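Local coordinates for NAD(P)H-flavin oxidoreductase (Staphylococcus epidermidis ATCC 12228, PDB 3GBH) that probably catalyses the reduction of substrates by NAD(P)H through bound flavin mononucleotide, as a probably dimeric member of the nitroreductase family, at the interface of chains A and B. Numbering follows the deposited sequence. Chains: chain A/B, NAD(P)H-flavin oxidoreductase.

Contact 1: the interface of chains A and B. Residues chain A 136-137, 140-141; chain B 137, 140.
A:Lys136 reaches across to B:Asp137, while A:Asp137, A:Asn140 and B:Asn140 gather with that aspartate round a water. The lysine chain starts with CG anti to the backbone N (chi1 174°) and kinks further out, which brings its amino group to the carboxylate; the lysine and aspartate side chains cross at about a right angle. NZ of A:Lys136 lies 2.7 Å from OD1 of B:Asp137 in a hydrogen-bonded salt bridge. The oxygen offers its syn lone pair. A long, flexible lysine suits this span between helices.

The same OD1 of B:Asp137 also lies 2.8 Å from water 1. From chain A, OD1 of A:Asp137 binds water 1 at 2.7 Å. ND2 of A:Asn140 is 2.9 Å from water 1. ND2 of B:Asn140 is also bound to water 1, at 2.8 Å. Both amide bonds to the water are fairly straight, 166° and 161° at the hydrogen. An amide NH2 can donate and a carboxylate accept, which suits this arrangement. Each amide plane is turned steeply against the carboxylate of the other chain. The direct separations, 3.5 Å from ND2 of A:Asn140 to OD1 of B:Asp137 and 3.6 Å from ND2 of B:Asn140 to OD1 of A:Asp137, are too long to count as bonds, and the water makes the link. OD1 of A:Asp137 and OD1 of B:Asp137 stand 4.4 Å apart, and the water, the amides and the lysine probably ease their like charges.

All six residues belong to helix 132-156 of their chains, so the site lies where this long helix meets its symmetry mate, centrally in the dimer expected of this family.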
ATOM      1  N   LYS A 136     -28.349  13.123  22.205  1.00 24.36           N
ATOM      2  CA  LYS A 136     -27.054  13.789  22.043  1.00 25.62           C
ATOM      3  C   LYS A 136     -25.968  13.074  22.862  1.00 24.86           C
ATOM      4  O   LYS A 136     -24.859  12.867  22.369  1.00 23.97           O
ATOM      5  CB  LYS A 136     -27.165  15.250  22.453  1.00 25.68           C
ATOM      6  CG  LYS A 136     -25.864  16.002  22.471  1.00 31.88           C
ATOM      7  CD  LYS A 136     -25.946  17.298  23.335  1.00 32.69           C
ATOM      8  CE  LYS A 136     -26.076  16.956  24.836  1.00 39.93           C
ATOM      9  NZ  LYS A 136     -25.548  18.000  25.736  1.00 40.89           N
ATOM     10  N   ASP A 137     -26.289  12.678  24.100  1.00 23.95           N
ATOM     11  CA  ASP A 137     -25.315  11.931  24.898  1.00 23.68           C
ATOM     12  C   ASP A 137     -24.923  10.637  24.196  1.00 23.68           C
ATOM     13  O   ASP A 137     -23.743  10.315  24.099  1.00 22.91           O
ATOM     14  CB  ASP A 137     -25.864  11.605  26.277  1.00 22.65           C
ATOM     15  CG  ASP A 137     -25.976  12.808  27.153  1.00 24.55           C
ATOM     16  OD1 ASP A 137     -25.472  13.892  26.780  1.00 23.93           O
ATOM     17  OD2 ASP A 137     -26.561  12.649  28.234  1.00 24.97           O
ATOM     18  N   ASN A 140     -22.705  11.345  21.062  1.00 23.92           N
ATOM     19  CA  ASN A 140     -21.384  11.855  21.446  1.00 23.81           C
ATOM     20  C   ASN A 140     -20.501  10.693  21.882  1.00 23.32           C
ATOM     21  O   ASN A 140     -19.341  10.608  21.500  1.00 24.91           O
ATOM     22  CB  ASN A 140     -21.470  12.899  22.578  1.00 24.61           C
ATOM     23  CG  ASN A 140     -21.856  14.285  22.087  1.00 27.20           C
ATOM     24  OD1 ASN A 140     -21.715  14.604  20.910  1.00 29.46           O
ATOM     25  ND2 ASN A 140     -22.341  15.121  22.999  1.00 25.30           N
ATOM     26  N   ILE A 141     -21.069   9.783  22.664  1.00 23.47           N
ATOM     27  CA  ILE A 141     -20.323   8.646  23.191  1.00 23.29           C
ATOM     28  C   ILE A 141     -19.923   7.727  22.033  1.00 23.86           C
ATOM     29  O   ILE A 141     -18.724   7.389  21.873  1.00 24.16           O
ATOM     30  CB  ILE A 141     -21.133   7.912  24.306  1.00 24.35           C
ATOM     31  CG1 ILE A 141     -21.148   8.802  25.548  1.00 21.17           C
ATOM     32  CG2 ILE A 141     -20.537   6.488  24.572  1.00 23.77           C
ATOM     33  CD1 ILE A 141     -22.165   8.445  26.635  1.00 24.19           C
TER
ATOM     34  N   ASP B 137     -20.750  17.378  27.904  1.00 23.31           N
ATOM     35  CA  ASP B 137     -20.337  16.973  26.555  1.00 23.41           C
ATOM     36  C   ASP B 137     -18.825  16.686  26.525  1.00 23.16           C
ATOM     37  O   ASP B 137     -18.374  15.678  25.961  1.00 25.07           O
ATOM     38  CB  ASP B 137     -20.660  18.051  25.517  1.00 21.95           C
ATOM     39  CG  ASP B 137     -22.150  18.208  25.229  1.00 26.13           C
ATOM     40  OD1 ASP B 137     -22.967  17.364  25.649  1.00 24.90           O
ATOM     41  OD2 ASP B 137     -22.483  19.226  24.565  1.00 26.47           O
ATOM     42  N   ASN B 140     -18.005  13.406  28.507  1.00 23.39           N
ATOM     43  CA  ASN B 140     -18.531  12.241  27.769  1.00 23.93           C
ATOM     44  C   ASN B 140     -17.603  11.871  26.639  1.00 23.72           C
ATOM     45  O   ASN B 140     -17.277  10.695  26.453  1.00 23.46           O
ATOM     46  CB  ASN B 140     -19.933  12.493  27.193  1.00 22.70           C
ATOM     47  CG  ASN B 140     -21.032  12.370  28.227  1.00 24.21           C
ATOM     48  OD1 ASN B 140     -20.845  11.757  29.270  1.00 27.66           O
ATOM     49  ND2 ASN B 140     -22.178  13.002  27.960  1.00 23.60           N
TER
HETATM   50  O   HOH W   1     -22.998  14.547  25.778  1.00 16.35           O

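Contact 2: the interface of chains A and B. Residues chain A 36, 39-40, 43; chain B 206, 209.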
ATOM      1  N   ASP A  36     -10.355   5.395   2.969  1.00 24.07           N
ATOM      2  CA  ASP A  36     -11.519   4.515   3.097  1.00 24.10           C
ATOM      3  C   ASP A  36     -11.198   3.255   3.892  1.00 23.69           C
ATOM      4  O   ASP A  36     -12.008   2.795   4.686  1.00 23.31           O
ATOM      5  CB  ASP A  36     -12.042   4.151   1.716  1.00 24.38           C
ATOM      6  CG  ASP A  36     -12.901   5.231   1.114  1.00 26.35           C
ATOM      7  OD1 ASP A  36     -13.134   6.294   1.762  1.00 26.01           O
ATOM      8  OD2 ASP A  36     -13.346   5.015  -0.021  1.00 24.99           O
ATOM      9  N   ILE A  39     -11.220   4.439   7.527  1.00 23.76           N
ATOM     10  CA  ILE A  39     -12.604   4.656   7.984  1.00 22.88           C
ATOM     11  C   ILE A  39     -13.352   3.320   8.142  1.00 22.97           C
ATOM     12  O   ILE A  39     -14.100   3.104   9.135  1.00 25.17           O
ATOM     13  CB  ILE A  39     -13.357   5.629   7.071  1.00 23.35           C
ATOM     14  CG1 ILE A  39     -12.750   7.047   7.172  1.00 24.69           C
ATOM     15  CG2 ILE A  39     -14.829   5.664   7.477  1.00 24.05           C
ATOM     16  CD1 ILE A  39     -13.211   8.052   6.085  1.00 23.20           C
ATOM     17  N   THR A  40     -13.109   2.387   7.227  1.00 23.66           N
ATOM     18  CA  THR A  40     -13.706   1.073   7.348  1.00 24.34           C
ATOM     19  C   THR A  40     -13.292   0.417   8.649  1.00 25.22           C
ATOM     20  O   THR A  40     -14.145  -0.116   9.371  1.00 26.12           O
ATOM     21  CB  THR A  40     -13.370   0.147   6.166  1.00 25.26           C
ATOM     22  OG1 THR A  40     -13.836   0.737   4.951  1.00 26.06           O
ATOM     23  CG2 THR A  40     -14.034  -1.212   6.323  1.00 24.70           C
ATOM     24  N   THR A  43     -14.856   2.287  11.853  1.00 23.13           N
ATOM     25  CA  THR A  43     -16.296   2.045  12.037  1.00 24.57           C
ATOM     26  C   THR A  43     -16.642   0.621  12.505  1.00 24.15           C
ATOM     27  O   THR A  43     -17.802   0.313  12.764  1.00 22.74           O
ATOM     28  CB  THR A  43     -17.095   2.448  10.796  1.00 25.20           C
ATOM     29  OG1 THR A  43     -16.632   1.706   9.657  1.00 26.51           O
ATOM     30  CG2 THR A  43     -16.935   3.958  10.513  1.00 24.13           C
TER
ATOM     31  N   ILE B 206     -19.437   2.141   3.936  1.00 24.27           N
ATOM     32  CA  ILE B 206     -18.843   3.418   4.336  1.00 25.54           C
ATOM     33  C   ILE B 206     -19.413   4.595   3.543  1.00 24.40           C
ATOM     34  O   ILE B 206     -19.422   5.721   4.047  1.00 23.33           O
ATOM     35  CB  ILE B 206     -17.279   3.423   4.348  1.00 27.24           C
ATOM     36  CG1 ILE B 206     -16.712   3.125   2.964  1.00 27.28           C
ATOM     37  CG2 ILE B 206     -16.756   2.459   5.434  1.00 28.28           C
ATOM     38  CD1 ILE B 206     -15.271   3.599   2.813  1.00 28.13           C
ATOM     39  N   VAL B 209     -21.735   6.701   5.606  1.00 25.58           N
ATOM     40  CA  VAL B 209     -21.250   7.344   6.809  1.00 24.24           C
ATOM     41  C   VAL B 209     -20.163   8.383   6.573  1.00 25.57           C
ATOM     42  O   VAL B 209     -19.855   9.116   7.481  1.00 26.98           O
ATOM     43  CB  VAL B 209     -20.733   6.313   7.829  1.00 26.99           C
ATOM     44  CG1 VAL B 209     -21.835   5.285   8.163  1.00 26.73           C
ATOM     45  CG2 VAL B 209     -19.507   5.625   7.341  1.00 26.71           C
TER
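Helix 32-42 of chain A, with the loop residue A:Thr43 just beyond its end, meets the short 3-10 helix 206-208 of chain B and the loop residue B:Val209 that follows it. B:Ile206 gives the largest share of the buried surface, laying both ends of its branched side chain on the helix. Its CG1 is wedged between the two backbone arms (chi1 61°), which sends the longer arm towards A:Asp36 while CG2 points to A:Thr40. The methyl CD1 of B:Ile206 lies over the flat face of the carboxylate, 3.3 Å from CG of A:Asp36, with both oxygens at its sides. An aspartate can take a methyl in this way because its polar edge is left for other partners. Across the other branch, CG2 of B:Ile206 lies 3.4 Å from OG1 of A:Thr40 and 3.9 Å from CA of A:Thr40, the threonine and isoleucine side chains meeting at about a right angle.

Here the hydroxyl oxygen itself packs on the methyl, and it tolerates the hydrocarbon because its hydrogen is bonded to its own helix. OG1 of A:Thr40 donates to the main-chain O of A:Asp36 over 2.8 Å, from above the carbonyl plane. The hydroxyl hydrogen of A:Thr43 is shared between two carbonyls, which ties the loop residue to the last turn. OG1 of A:Thr43 is 2.9 Å from O of A:Ile39. O of A:Thr40, 3.1 Å from OG1 of A:Thr43, is less well aligned (111° at the oxygen). A:Ile39 and B:Val209 add looser hydrocarbon at the margin: CG2 of B:Val209 is 4.4 Å from CG2 of A:Thr43.

The patch lies near the C-terminal end of chain B, just ahead of strand 210-212, where the tail of that chain runs along the partner subunit.

Contact 1 and contact 2 belong to one two-fold symmetric interface, their C-alpha centres about 20 Å apart, and share no residue or secondary-structure element. Contact 1 pairs the same helix from both chains through charges, amides and water, whereas contact 2 sets the C-terminal region of chain B on a different helix of chain A largely by methyl packing. Because contact 2 recurs with the chains exchanged, each tail reaches over its partner, as fits the intertwined dimers typical of the nitroreductase family. A:Ile141 of contact 1 also lines the flavin pocket, so dimer formation and cofactor binding are probably coupled.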